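Long-range contacts in putative dienelactone hydrolase (PDB 3F67), which probably hydrolyses carboxylic ester bonds in the manner of the dienelactone hydrolases: residues P12-N17 with Y68-D73; Y21-K26 with R54-G59; E40-H45 with D217-Y222; L139-A144 with A236-Y241; G147-E152 with D186-M191. All coordinates share one frame; numbering follows the deposited sequence. Where two conformers were deposited one is given.

Contact 1: residues P12-N17 with Y68-D73; sequences PSQGEN and YFRQGD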
# COMPACT_ATOMS: atom_id res chain seq x y z
N PRO A 12 -15.66 6.91 -8.14
CA PRO A 12 -16.66 7.64 -7.35
C PRO A 12 -16.41 7.37 -5.86
O PRO A 12 -16.25 6.22 -5.47
CB PRO A 12 -18.01 7.06 -7.83
CG PRO A 12 -17.72 6.38 -9.16
CD PRO A 12 -16.26 5.91 -9.07
N SER A 13 -16.31 8.40 -5.03
CA SER A 13 -15.84 8.14 -3.67
C SER A 13 -16.32 9.17 -2.67
O SER A 13 -15.91 10.34 -2.72
CB SER A 13 -14.30 8.01 -3.61
OG SER A 13 -13.87 7.48 -2.34
N GLN A 14 -17.16 8.70 -1.74
CA GLN A 14 -17.77 9.56 -0.72
C GLN A 14 -18.36 10.86 -1.34
O GLN A 14 -18.30 11.94 -0.73
CB GLN A 14 -16.74 9.86 0.40
CG GLN A 14 -15.99 8.60 0.92
CD GLN A 14 -15.00 8.89 2.05
OE1 GLN A 14 -13.75 8.90 1.86
NE2 GLN A 14 -15.54 9.09 3.24
N GLY A 15 -18.94 10.75 -2.54
CA GLY A 15 -19.53 11.89 -3.27
C GLY A 15 -18.66 12.72 -4.23
O GLY A 15 -19.14 13.69 -4.83
N GLU A 16 -17.40 12.32 -4.37
CA GLU A 16 -16.43 13.05 -5.18
C GLU A 16 -15.66 12.10 -6.07
O GLU A 16 -15.61 10.91 -5.79
CB GLU A 16 -15.46 13.80 -4.27
CG GLU A 16 -16.08 14.99 -3.60
CD GLU A 16 -15.27 15.43 -2.42
OE1 GLU A 16 -15.27 14.71 -1.41
OE2 GLU A 16 -14.62 16.49 -2.53
N ASN A 17 -15.07 12.63 -7.15
CA ASN A 17 -14.41 11.79 -8.13
C ASN A 17 -12.92 11.78 -7.90
O ASN A 17 -12.22 12.77 -8.13
CB ASN A 17 -14.72 12.29 -9.54
CG ASN A 17 -16.20 12.23 -9.84
OD1 ASN A 17 -16.78 11.14 -9.82
ND2 ASN A 17 -16.81 13.40 -10.09
N TYR A 68 -4.70 11.82 -1.98
CA TYR A 68 -4.61 13.16 -1.37
C TYR A 68 -5.49 14.19 -2.08
O TYR A 68 -5.47 15.36 -1.71
CB TYR A 68 -3.15 13.69 -1.38
CG TYR A 68 -2.14 12.87 -0.56
CD1 TYR A 68 -2.55 11.85 0.32
CD2 TYR A 68 -0.77 13.17 -0.65
CE1 TYR A 68 -1.60 11.12 1.09
CE2 TYR A 68 0.19 12.46 0.10
CZ TYR A 68 -0.23 11.45 0.97
OH TYR A 68 0.72 10.75 1.68
N PHE A 69 -6.28 13.77 -3.09
CA PHE A 69 -6.88 14.74 -4.06
C PHE A 69 -7.70 15.88 -3.45
O PHE A 69 -7.73 17.00 -3.98
CB PHE A 69 -7.66 14.02 -5.20
CG PHE A 69 -9.03 13.53 -4.80
CD1 PHE A 69 -10.18 14.18 -5.25
CD2 PHE A 69 -9.17 12.43 -3.94
CE1 PHE A 69 -11.47 13.71 -4.85
CE2 PHE A 69 -10.42 11.96 -3.55
CZ PHE A 69 -11.58 12.60 -4.00
N ARG A 70 -8.36 15.62 -2.32
CA ARG A 70 -9.22 16.64 -1.69
C ARG A 70 -8.40 17.68 -0.95
O ARG A 70 -8.85 18.81 -0.79
CB ARG A 70 -10.14 16.00 -0.66
CG ARG A 70 -11.14 14.99 -1.25
CD ARG A 70 -12.05 14.47 -0.14
NE ARG A 70 -12.87 13.32 -0.59
CZ ARG A 70 -12.39 12.07 -0.58
NH1 ARG A 70 -11.13 11.85 -0.22
NH2 ARG A 70 -13.13 11.05 -0.95
N GLN A 71 -7.24 17.26 -0.44
CA GLN A 71 -6.40 18.11 0.42
C GLN A 71 -5.37 18.88 -0.40
O GLN A 71 -5.05 20.00 -0.06
CB GLN A 71 -5.70 17.26 1.51
CG GLN A 71 -6.60 16.85 2.73
CD GLN A 71 -7.60 15.73 2.41
OE1 GLN A 71 -7.29 14.80 1.68
NE2 GLN A 71 -8.83 15.85 2.95
N GLY A 72 -4.83 18.30 -1.46
CA GLY A 72 -3.84 19.03 -2.27
C GLY A 72 -3.03 18.14 -3.18
O GLY A 72 -3.28 16.94 -3.28
N ASP A 73 -2.06 18.76 -3.85
CA ASP A 73 -1.28 18.08 -4.87
C ASP A 73 0.18 18.00 -4.40
O ASP A 73 0.83 19.04 -4.23
CB ASP A 73 -1.35 18.93 -6.14
CG ASP A 73 -0.49 18.38 -7.27
OD1 ASP A 73 0.13 17.30 -7.12
OD2 ASP A 73 -0.41 19.08 -8.32
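R70 NH2 is gripped by two acceptors: OD1 of D99, on helix 93-108, in a salt bridge, and the carbonyl oxygen of S13. The second hold is weak, with NH2 3.4 Å from S13 O and an N-H...O angle of 144°. That carbonyl is already engaged in the hairpin, a type I' turn from S13 to E16 that links the antiparallel strands 4-13 and 16-25: E16 N donates to S13 O at 3.0 Å and S13 N to E16 O at 2.7 Å. The stronger bond across the contact belongs to E16, whose OE1 takes the N-H of R70 NE at 2.9 Å in a salt bridge (151°). The donor approaches from 52° above the carboxylate plane, yet OE1 lies practically in the guanidinium plane. R70 is extended from CG to NE, which carries its head to the turn. F69, with CG in the crowded position between backbone N and carbonyl carbon, places CZ about 3.5 Å above the centre of the guanidinium and meets E16 CB with its ring edge (CE1 to CB, 4.0 Å). S13 OG is likewise bonded to D99. One cation is thus shared by two carboxylates, E16 and D99, which probably balance its charge, stay ionised beside it and fix the guanidinium, tying the hairpin tip to the loop after strand 61-65.

Contact 2: residues Y21-K26 with R54-G59; sequences YHARPK and RLAQEG
The guanidinium of R24 has H22 ND1 in plane at its edge and is turned from helix 46-57, its NH1 bonding instead to the carbonyl oxygen of H110. The flat group that meets the helix is the A23-R24 peptide: A56 CB sits over one face, 3.4 Å from R24 N and 3.6 Å from A23 C. Such closeness is possible because only a methyl intervenes, and the CA atoms of R24 and A56 come within 4.4 Å. A23 adds its own methyl, CB to CB of A56 at 3.7 Å. Further along, the P25 ring brings CD to 3.7 Å from A56 O and CG to 3.8 Å from G59 O. G59, with phi at 110°, closes the helix in a Schellman motif, and G59 N bonds A56 O at 3.0 Å. Strand 16-25 runs between strands 4-13 and 61-65, with R24 bonded to I5 and A23 to A62, and helix 46-57 lies on this antiparallel margin of the alpha/beta-hydrolase sheet, L55 reaching helix 224-238.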
# COMPACT_ATOMS: atom_id res chain seq x y z
N TYR A 21 -5.08 5.53 -11.38
CA TYR A 21 -4.46 4.89 -12.54
C TYR A 21 -4.76 3.40 -12.41
O TYR A 21 -4.80 2.88 -11.29
CB TYR A 21 -2.95 5.10 -12.45
CG TYR A 21 -2.16 4.52 -13.63
CD1 TYR A 21 -2.16 5.17 -14.87
CD2 TYR A 21 -1.42 3.36 -13.47
CE1 TYR A 21 -1.43 4.62 -15.96
CE2 TYR A 21 -0.68 2.83 -14.52
CZ TYR A 21 -0.70 3.47 -15.76
OH TYR A 21 0.03 2.94 -16.80
N HIS A 22 -4.98 2.72 -13.52
CA HIS A 22 -5.20 1.27 -13.46
C HIS A 22 -4.52 0.55 -14.60
O HIS A 22 -4.37 1.11 -15.69
CB HIS A 22 -6.72 0.91 -13.39
CG HIS A 22 -7.50 1.36 -14.59
ND1 HIS A 22 -7.82 0.53 -15.64
CD2 HIS A 22 -8.01 2.57 -14.90
CE1 HIS A 22 -8.47 1.22 -16.57
NE2 HIS A 22 -8.61 2.46 -16.14
N ALA A 23 -4.10 -0.68 -14.34
CA ALA A 23 -3.45 -1.51 -15.37
C ALA A 23 -3.96 -2.92 -15.20
O ALA A 23 -4.21 -3.36 -14.06
CB ALA A 23 -1.87 -1.49 -15.18
N ARG A 24 -4.04 -3.67 -16.30
CA ARG A 24 -4.50 -5.06 -16.20
C ARG A 24 -4.00 -5.84 -17.41
O ARG A 24 -3.61 -5.23 -18.42
CB ARG A 24 -6.04 -5.10 -16.23
CG ARG A 24 -6.61 -4.65 -17.59
CD ARG A 24 -8.13 -4.55 -17.50
NE ARG A 24 -8.53 -3.32 -16.78
CZ ARG A 24 -9.78 -3.10 -16.34
NH1 ARG A 24 -10.73 -4.02 -16.54
NH2 ARG A 24 -10.07 -1.97 -15.71
N PRO A 25 -4.02 -7.18 -17.31
CA PRO A 25 -3.71 -7.97 -18.52
C PRO A 25 -4.70 -7.71 -19.65
O PRO A 25 -5.91 -7.56 -19.41
CB PRO A 25 -3.84 -9.43 -18.06
CG PRO A 25 -4.39 -9.41 -16.68
CD PRO A 25 -4.33 -8.01 -16.13
N LYS A 26 -4.21 -7.80 -20.88
CA LYS A 26 -5.04 -7.58 -22.07
C LYS A 26 -6.25 -8.51 -22.31
O LYS A 26 -7.37 -8.03 -22.41
CB LYS A 26 -4.17 -7.52 -23.32
CG LYS A 26 -4.90 -6.99 -24.54
CD LYS A 26 -3.92 -6.39 -25.53
CE LYS A 26 -3.67 -7.31 -26.71
NZ LYS A 26 -4.60 -7.03 -27.83
N ARG A 54 3.69 -3.35 -13.69
CA ARG A 54 4.43 -4.58 -13.35
C ARG A 54 3.50 -5.62 -12.73
O ARG A 54 3.61 -6.83 -13.04
CB ARG A 54 5.63 -4.25 -12.45
CG ARG A 54 6.71 -3.50 -13.23
CD ARG A 54 7.87 -3.11 -12.35
NE ARG A 54 8.39 -4.26 -11.59
CZ ARG A 54 9.11 -4.15 -10.49
NH1 ARG A 54 9.46 -2.95 -10.05
NH2 ARG A 54 9.55 -5.26 -9.86
N LEU A 55 2.57 -5.17 -11.90
CA LEU A 55 1.57 -6.10 -11.32
C LEU A 55 0.62 -6.65 -12.38
O LEU A 55 0.24 -7.84 -12.34
CB LEU A 55 0.76 -5.39 -10.21
CG LEU A 55 1.55 -5.21 -8.89
CD1 LEU A 55 0.86 -4.19 -7.96
CD2 LEU A 55 1.71 -6.56 -8.17
N ALA A 56 0.23 -5.80 -13.34
CA ALA A 56 -0.65 -6.25 -14.43
C ALA A 56 0.04 -7.32 -15.30
O ALA A 56 -0.61 -8.25 -15.75
CB ALA A 56 -1.08 -5.07 -15.29
N GLN A 57 1.36 -7.23 -15.45
CA GLN A 57 2.12 -8.25 -16.20
C GLN A 57 2.08 -9.59 -15.49
O GLN A 57 2.33 -10.62 -16.09
CB GLN A 57 3.56 -7.81 -16.38
CG GLN A 57 3.70 -6.61 -17.23
CD GLN A 57 5.14 -6.14 -17.35
OE1 GLN A 57 5.83 -5.98 -16.35
NE2 GLN A 57 5.59 -5.91 -18.56
N GLU A 58 1.78 -9.57 -14.19
CA GLU A 58 1.63 -10.83 -13.41
C GLU A 58 0.23 -11.38 -13.37
O GLU A 58 0.00 -12.46 -12.77
CB GLU A 58 2.13 -10.64 -11.97
CG GLU A 58 3.58 -10.13 -11.87
CD GLU A 58 4.62 -11.16 -12.28
OE1 GLU A 58 4.28 -12.35 -12.47
OE2 GLU A 58 5.80 -10.78 -12.42
N GLY A 59 -0.72 -10.63 -13.94
CA GLY A 59 -2.11 -11.08 -14.04
C GLY A 59 -3.13 -10.37 -13.16
O GLY A 59 -4.30 -10.78 -13.14

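Contact 3: residues E40-H45 with D217-Y222; sequences EIFGVH and DYRASY
Y218 takes the crowded first torsion, CG between backbone N and carbonyl carbon (chi1 74°), and R219 bends at its second and third torsions, so ring and guanidinium both turn to the loop 40-45. These loops follow strands 32-38 and 202-207 of an alpha/beta-hydrolase fold, beside the probable active site: E40 also touches C123, the likely nucleophile of a Cys-His-Asp triad. R219 grips E40 end-on, one nitrogen per oxygen. NH2 meets OE1 on its syn lone pair at 2.8 Å, almost straight (173°), and NH1 reaches OE2 at 3.1 Å from above the carboxylate plane. The pair would probably keep E40 ionised. R219 NH2 also donates to Y218 OH at 2.9 Å. F42 CE2 lies over a face of the guanidinium, 3.7 Å from NH2. H45 and Y218 form an offset stack, centroids 4.5 Å apart and planes 19° apart, with R219 CG on the phenol's opposite face. A water donates to E40 OE1 at 2.8 Å and reaches Y218 OH weakly, at 3.4 Å.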
# COMPACT_ATOMS: atom_id res chain seq x y z
N GLU A 40 3.35 6.31 -1.92
CA GLU A 40 4.13 7.01 -0.91
C GLU A 40 3.55 8.44 -0.76
O GLU A 40 2.46 8.73 -1.30
CB GLU A 40 5.59 7.06 -1.34
CG GLU A 40 6.15 5.66 -1.77
CD GLU A 40 7.62 5.73 -2.17
OE1 GLU A 40 7.93 6.22 -3.28
OE2 GLU A 40 8.49 5.23 -1.42
N ILE A 41 4.25 9.33 -0.05
CA ILE A 41 3.76 10.71 0.10
C ILE A 41 3.79 11.52 -1.22
O ILE A 41 3.30 12.65 -1.27
CB ILE A 41 4.53 11.48 1.17
CG1 ILE A 41 6.03 11.54 0.86
CG2 ILE A 41 4.26 10.82 2.54
CD1 ILE A 41 6.83 12.40 1.80
N PHE A 42 4.35 10.93 -2.27
CA PHE A 42 4.53 11.66 -3.52
C PHE A 42 3.36 11.54 -4.46
O PHE A 42 3.39 12.09 -5.58
CB PHE A 42 5.86 11.25 -4.20
CG PHE A 42 7.02 11.28 -3.25
CD1 PHE A 42 7.39 12.47 -2.62
CD2 PHE A 42 7.71 10.10 -2.93
CE1 PHE A 42 8.47 12.52 -1.67
CE2 PHE A 42 8.79 10.14 -2.00
CZ PHE A 42 9.15 11.37 -1.36
N GLY A 43 2.34 10.82 -4.03
CA GLY A 43 1.12 10.64 -4.84
C GLY A 43 1.32 9.59 -5.92
O GLY A 43 2.22 8.74 -5.84
N VAL A 44 0.45 9.62 -6.93
CA VAL A 44 0.52 8.53 -7.97
C VAL A 44 1.57 8.96 -9.00
O VAL A 44 1.28 9.43 -10.11
CB VAL A 44 -0.87 8.20 -8.56
CG1 VAL A 44 -0.77 6.99 -9.55
CG2 VAL A 44 -1.79 7.78 -7.45
N HIS A 45 2.82 8.87 -8.54
CA HIS A 45 4.04 9.29 -9.28
C HIS A 45 4.21 8.31 -10.44
O HIS A 45 3.64 7.22 -10.42
CB HIS A 45 5.17 9.13 -8.25
CG HIS A 45 6.52 9.60 -8.69
ND1 HIS A 45 7.39 8.79 -9.40
CD2 HIS A 45 7.17 10.77 -8.50
CE1 HIS A 45 8.52 9.44 -9.62
NE2 HIS A 45 8.40 10.66 -9.10
N ASP A 217 13.12 2.34 -7.48
CA ASP A 217 14.21 2.11 -8.43
C ASP A 217 14.72 3.40 -9.06
O ASP A 217 15.81 3.40 -9.63
CB ASP A 217 13.79 1.07 -9.50
CG ASP A 217 12.44 1.39 -10.11
OD1 ASP A 217 12.39 2.31 -10.95
OD2 ASP A 217 11.42 0.74 -9.74
N TYR A 218 13.96 4.49 -8.94
CA TYR A 218 14.38 5.77 -9.51
C TYR A 218 15.18 6.64 -8.50
O TYR A 218 15.64 7.75 -8.85
CB TYR A 218 13.17 6.53 -10.07
CG TYR A 218 12.27 7.13 -9.01
CD1 TYR A 218 12.40 8.48 -8.62
CD2 TYR A 218 11.31 6.34 -8.37
CE1 TYR A 218 11.56 9.02 -7.62
CE2 TYR A 218 10.47 6.87 -7.41
CZ TYR A 218 10.59 8.21 -7.04
OH TYR A 218 9.77 8.75 -6.09
N ARG A 219 15.34 6.16 -7.27
CA ARG A 219 15.91 6.97 -6.19
C ARG A 219 17.17 6.30 -5.70
O ARG A 219 17.35 5.10 -5.88
CB ARG A 219 14.96 7.13 -4.99
CG ARG A 219 13.59 7.66 -5.27
CD ARG A 219 13.06 8.60 -4.19
NE ARG A 219 12.56 8.00 -2.93
CZ ARG A 219 11.36 7.43 -2.74
NH1 ARG A 219 11.06 6.96 -1.54
NH2 ARG A 219 10.45 7.27 -3.72
N ALA A 220 18.02 7.07 -5.01
CA ALA A 220 19.29 6.55 -4.50
C ALA A 220 19.14 5.49 -3.41
O ALA A 220 20.09 4.73 -3.18
CB ALA A 220 20.18 7.68 -4.02
N SER A 221 17.99 5.45 -2.73
CA SER A 221 17.69 4.44 -1.71
C SER A 221 17.44 3.01 -2.27
O SER A 221 17.38 2.05 -1.50
CB SER A 221 16.43 4.87 -0.94
OG SER A 221 15.34 4.99 -1.83
N TYR A 222 17.32 2.89 -3.58
CA TYR A 222 17.08 1.58 -4.20
C TYR A 222 18.15 0.57 -3.79
O TYR A 222 19.36 0.85 -3.89
CB TYR A 222 17.08 1.76 -5.71
CG TYR A 222 16.74 0.52 -6.50
CD1 TYR A 222 15.52 -0.16 -6.30
CD2 TYR A 222 17.61 0.06 -7.48
CE1 TYR A 222 15.20 -1.33 -7.08
CE2 TYR A 222 17.30 -1.08 -8.27
CZ TYR A 222 16.11 -1.76 -8.05
OH TYR A 222 15.84 -2.84 -8.85
O HOH W 1 6.77 7.34 -5.57

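Contact 4: residues L139-A144 with A236-Y241; sequences LKAAVA and AWFAQY
Packing is densest around two small side chains of strand 141-145. V143, with CG1 anti to the backbone N (chi1 179°), sets CG2 against two rings of helix 224-238, 3.6 Å from F238 CE2 and 3.7 Å from W237 CD1. A141 CB is met by three rings, coming to 4.0 Å from W237 CD1, 4.1 Å from F238 CD2 and 3.7 Å from Y241 CE1. All these residues except W237 and Y241 are buried. The C-terminal helix thus closes one side of the central sheet of an alpha/beta-hydrolase fold, while A142, its CB pointing away, packs on T129 of helix 124-133. W237 NE1 comes within 3.3 Å of A142 O, but at an angle too poor for a bond; its acceptor is P171 O. Toward the chain end the contact opens to solvent: K140 and Y241 are partly exposed, and the K140 side chain touches the ring through CB alone, 3.8 Å from Y241 CD2, before its bent chain leads away. K140 O lies over one face of that phenol and Q240 CG over the other, while the terminal OXT of Y241 forms a salt bridge with R116.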
# COMPACT_ATOMS: atom_id res chain seq x y z
N LEU A 139 -10.90 -8.28 2.67
CA LEU A 139 -9.54 -8.27 2.12
C LEU A 139 -8.92 -9.68 2.26
O LEU A 139 -9.04 -10.29 3.31
CB LEU A 139 -8.69 -7.22 2.84
CG LEU A 139 -7.24 -7.14 2.30
CD1 LEU A 139 -7.20 -6.46 0.93
CD2 LEU A 139 -6.42 -6.35 3.38
N LYS A 140 -8.27 -10.19 1.21
CA LYS A 140 -7.70 -11.54 1.28
C LYS A 140 -6.25 -11.57 1.75
O LYS A 140 -5.85 -12.53 2.43
CB LYS A 140 -7.77 -12.22 -0.09
CG LYS A 140 -9.24 -12.49 -0.51
CD LYS A 140 -9.89 -13.49 0.48
CE LYS A 140 -11.24 -13.98 -0.04
NZ LYS A 140 -12.27 -12.92 0.06
N ALA A 141 -5.47 -10.56 1.40
CA ALA A 141 -4.08 -10.51 1.85
C ALA A 141 -3.49 -9.14 1.60
O ALA A 141 -4.05 -8.34 0.81
CB ALA A 141 -3.24 -11.59 1.13
N ALA A 142 -2.37 -8.86 2.29
CA ALA A 142 -1.76 -7.52 2.22
C ALA A 142 -0.25 -7.64 2.31
O ALA A 142 0.28 -8.53 3.00
CB ALA A 142 -2.26 -6.62 3.39
N VAL A 143 0.45 -6.78 1.58
CA VAL A 143 1.92 -6.68 1.64
C VAL A 143 2.30 -5.22 1.89
O VAL A 143 2.05 -4.35 1.03
CB VAL A 143 2.60 -7.23 0.35
CG1 VAL A 143 4.17 -7.08 0.44
CG2 VAL A 143 2.22 -8.75 0.20
N ALA A 144 2.91 -4.96 3.06
CA ALA A 144 3.23 -3.57 3.48
C ALA A 144 4.74 -3.42 3.34
O ALA A 144 5.52 -4.20 3.92
CB ALA A 144 2.82 -3.40 4.92
N ALA A 236 4.59 -14.25 -4.10
CA ALA A 236 4.37 -15.56 -3.44
C ALA A 236 3.25 -15.47 -2.39
O ALA A 236 2.45 -16.40 -2.23
CB ALA A 236 5.71 -16.02 -2.74
N TRP A 237 3.17 -14.33 -1.70
CA TRP A 237 2.21 -14.14 -0.62
C TRP A 237 0.81 -14.11 -1.22
O TRP A 237 -0.14 -14.62 -0.63
CB TRP A 237 2.52 -12.82 0.10
CG TRP A 237 1.80 -12.62 1.40
CD1 TRP A 237 0.70 -11.83 1.62
CD2 TRP A 237 2.18 -13.15 2.66
NE1 TRP A 237 0.36 -11.87 2.97
CE2 TRP A 237 1.28 -12.65 3.63
CE3 TRP A 237 3.24 -14.00 3.07
CZ2 TRP A 237 1.37 -12.97 4.99
CZ3 TRP A 237 3.37 -14.33 4.44
CH2 TRP A 237 2.42 -13.82 5.39
N PHE A 238 0.69 -13.46 -2.38
CA PHE A 238 -0.59 -13.27 -3.08
C PHE A 238 -1.02 -14.49 -3.91
O PHE A 238 -2.18 -14.56 -4.37
CB PHE A 238 -0.52 -12.09 -4.07
CG PHE A 238 -0.50 -10.72 -3.43
CD1 PHE A 238 -0.01 -9.60 -4.14
CD2 PHE A 238 -0.93 -10.52 -2.09
CE1 PHE A 238 0.02 -8.32 -3.56
CE2 PHE A 238 -0.92 -9.23 -1.49
CZ PHE A 238 -0.44 -8.13 -2.22
N ALA A 239 -0.10 -15.40 -4.12
CA ALA A 239 -0.27 -16.40 -5.22
C ALA A 239 -1.56 -17.23 -5.18
O ALA A 239 -2.14 -17.55 -6.24
CB ALA A 239 0.94 -17.35 -5.25
N GLN A 240 -2.02 -17.62 -3.98
CA GLN A 240 -3.18 -18.52 -3.92
C GLN A 240 -4.52 -17.81 -4.07
O GLN A 240 -5.55 -18.49 -4.20
CB GLN A 240 -3.21 -19.28 -2.57
CG GLN A 240 -3.73 -18.43 -1.38
CD GLN A 240 -3.55 -19.15 -0.07
OE1 GLN A 240 -4.40 -19.91 0.34
NE2 GLN A 240 -2.42 -18.96 0.55
N TYR A 241 -4.51 -16.49 -3.95
CA TYR A 241 -5.77 -15.71 -3.82
C TYR A 241 -6.36 -15.30 -5.16
O TYR A 241 -5.66 -15.37 -6.18
CB TYR A 241 -5.55 -14.48 -2.91
CG TYR A 241 -5.10 -14.89 -1.55
CD1 TYR A 241 -3.76 -14.71 -1.13
CD2 TYR A 241 -5.99 -15.53 -0.67
CE1 TYR A 241 -3.35 -15.12 0.17
CE2 TYR A 241 -5.57 -15.94 0.61
CZ TYR A 241 -4.25 -15.73 1.00
OH TYR A 241 -3.87 -16.11 2.26
OXT TYR A 241 -7.57 -14.96 -5.21

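Contact 5: residues G147-E152 with D186-M191; sequences GKLVGE and DTVETM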
# COMPACT_ATOMS: atom_id res chain seq x y z
N GLY A 147 6.38 0.50 6.15
CA GLY A 147 5.37 1.40 6.73
C GLY A 147 5.64 1.59 8.22
O GLY A 147 5.87 0.61 8.95
N LYS A 148 5.59 2.84 8.69
CA LYS A 148 5.75 3.15 10.11
C LYS A 148 4.83 2.31 10.97
O LYS A 148 3.63 2.20 10.67
CB LYS A 148 5.38 4.62 10.36
CG LYS A 148 5.23 4.94 11.83
CD LYS A 148 4.30 6.14 12.09
CE LYS A 148 4.53 7.19 11.05
NZ LYS A 148 5.99 7.46 10.97
N LEU A 149 5.37 1.74 12.06
CA LEU A 149 4.62 0.80 12.92
C LEU A 149 4.12 1.38 14.25
O LEU A 149 3.09 0.94 14.78
CB LEU A 149 5.55 -0.38 13.25
CG LEU A 149 5.94 -1.17 11.97
CD1 LEU A 149 7.06 -2.16 12.36
CD2 LEU A 149 4.75 -1.98 11.35
N VAL A 150 4.91 2.30 14.78
CA VAL A 150 4.63 2.93 16.09
C VAL A 150 4.83 4.41 15.88
O VAL A 150 5.48 4.87 14.94
CB VAL A 150 5.54 2.40 17.29
CG1 VAL A 150 4.67 2.05 18.47
CG2 VAL A 150 6.29 1.22 16.96
N GLY A 151 4.17 5.19 16.70
CA GLY A 151 4.20 6.62 16.46
C GLY A 151 3.46 7.32 17.58
O GLY A 151 2.76 6.70 18.39
N GLU A 152 3.61 8.62 17.61
CA GLU A 152 2.73 9.42 18.46
C GLU A 152 1.44 9.55 17.66
O GLU A 152 1.44 9.41 16.43
CB GLU A 152 3.32 10.80 18.77
CG GLU A 152 3.53 11.70 17.54
CD GLU A 152 3.55 13.20 17.89
OE1 GLU A 152 3.48 13.57 19.11
OE2 GLU A 152 3.64 14.02 16.93
N ASP A 186 13.83 -1.76 16.98
CA ASP A 186 13.09 -1.92 18.22
C ASP A 186 11.58 -1.85 17.92
O ASP A 186 10.78 -2.58 18.52
CB ASP A 186 13.51 -0.85 19.24
CG ASP A 186 14.70 -1.28 20.09
OD1 ASP A 186 14.94 -2.50 20.20
OD2 ASP A 186 15.38 -0.39 20.67
N THR A 187 11.20 -0.98 16.97
CA THR A 187 9.77 -0.81 16.60
C THR A 187 9.24 -2.04 15.87
O THR A 187 8.07 -2.39 16.04
CB THR A 187 9.44 0.49 15.80
OG1 THR A 187 9.83 0.39 14.40
CG2 THR A 187 10.08 1.73 16.46
N VAL A 188 10.10 -2.69 15.09
CA VAL A 188 9.73 -3.97 14.47
C VAL A 188 9.49 -5.01 15.59
O VAL A 188 8.53 -5.83 15.52
CB VAL A 188 10.83 -4.43 13.46
CG1 VAL A 188 10.65 -5.90 13.01
CG2 VAL A 188 10.91 -3.48 12.24
N GLU A 189 10.31 -4.98 16.64
CA GLU A 189 10.08 -5.87 17.78
C GLU A 189 8.74 -5.58 18.49
O GLU A 189 8.01 -6.51 18.87
CB GLU A 189 11.25 -5.81 18.78
CG GLU A 189 11.05 -6.63 20.05
CD GLU A 189 10.86 -8.14 19.84
OE1 GLU A 189 11.20 -8.69 18.77
OE2 GLU A 189 10.39 -8.79 20.80
N THR A 190 8.44 -4.30 18.69
CA THR A 190 7.17 -3.93 19.30
C THR A 190 6.02 -4.49 18.45
O THR A 190 5.05 -5.03 18.98
CB THR A 190 7.04 -2.39 19.44
OG1 THR A 190 8.14 -1.91 20.22
CG2 THR A 190 5.74 -2.00 20.10
N MSE A 191 6.14 -4.36 17.13
CA MSE A 191 5.08 -4.86 16.27
C MSE A 191 4.98 -6.39 16.31
O MSE A 191 3.87 -6.95 16.35
CB MSE A 191 5.33 -4.40 14.82
CG MSE A 191 4.24 -4.87 13.89
SE MSE A 191 2.54 -3.95 14.30
CE MSE A 191 1.52 -4.50 12.76
O HOH W 2 7.90 2.17 13.23
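L149 leaves the loop after strand 141-145, at the C-terminal ends of the parallel strands of this alpha/beta-hydrolase fold, and points at helix 185-197. Its CB and CG approach no atom of residues 186-191 closely; they serve as the stem, with CG anti to the carbonyl carbon (chi1 -63°) and an extended second torsion (170°). The methyls do the touching. CD1 enters the helix surface, 3.7 Å from M191 CB, 3.8 Å from T187 O and 4.1 Å from V188 CG2. T187 O is already the acceptor for M191 N, so the methyl rests against a backbone oxygen engaged in the helix. The side chains of L149 and M191, a selenomethionine, cross at about a right angle, which sets L149 CD2 3.9 Å from M191 CG and 4.2 Å from SE. W130 of helix 124-133 touches both L149 and M191, so these two buried side chains also meet a second helix. V150 shows some strain: its first torsion is not staggered (-131°), and CG2 presses against T187 CB at 3.4 Å, tighter than usual for two carbons. T187 and V150 pass each other in opposite directions. T187 OG1 is hydrogen-bonded to P184 O and takes a second bond, at 2.9 Å, from a water that bridges the segments by accepting from L149 N at 2.8 Å.

Overall arrangement
Contacts 1, 2 and 4 reach the same mixed eight-stranded sheet: contacts 1 and 2 share strand 16-25, their centres 24 Å apart, and contact 4 uses strand 141-145. Contacts 2 and 4 bring helices 46-57 and 224-238 against it, centres 16 Å apart. Contact 3 touches contact 1 through Y68 and I41 and contact 2 through Y21 and V44, so the loop beside the probable active site has neighbours in both. Contact 5 adjoins contact 4 in sequence; its centre is 32 Å from that of contact 2, across the chain's centre. Along the chain, contact 1 encloses contact 2, while contact 3 crosses contacts 1, 2 and 4, joining early and late parts into one domain.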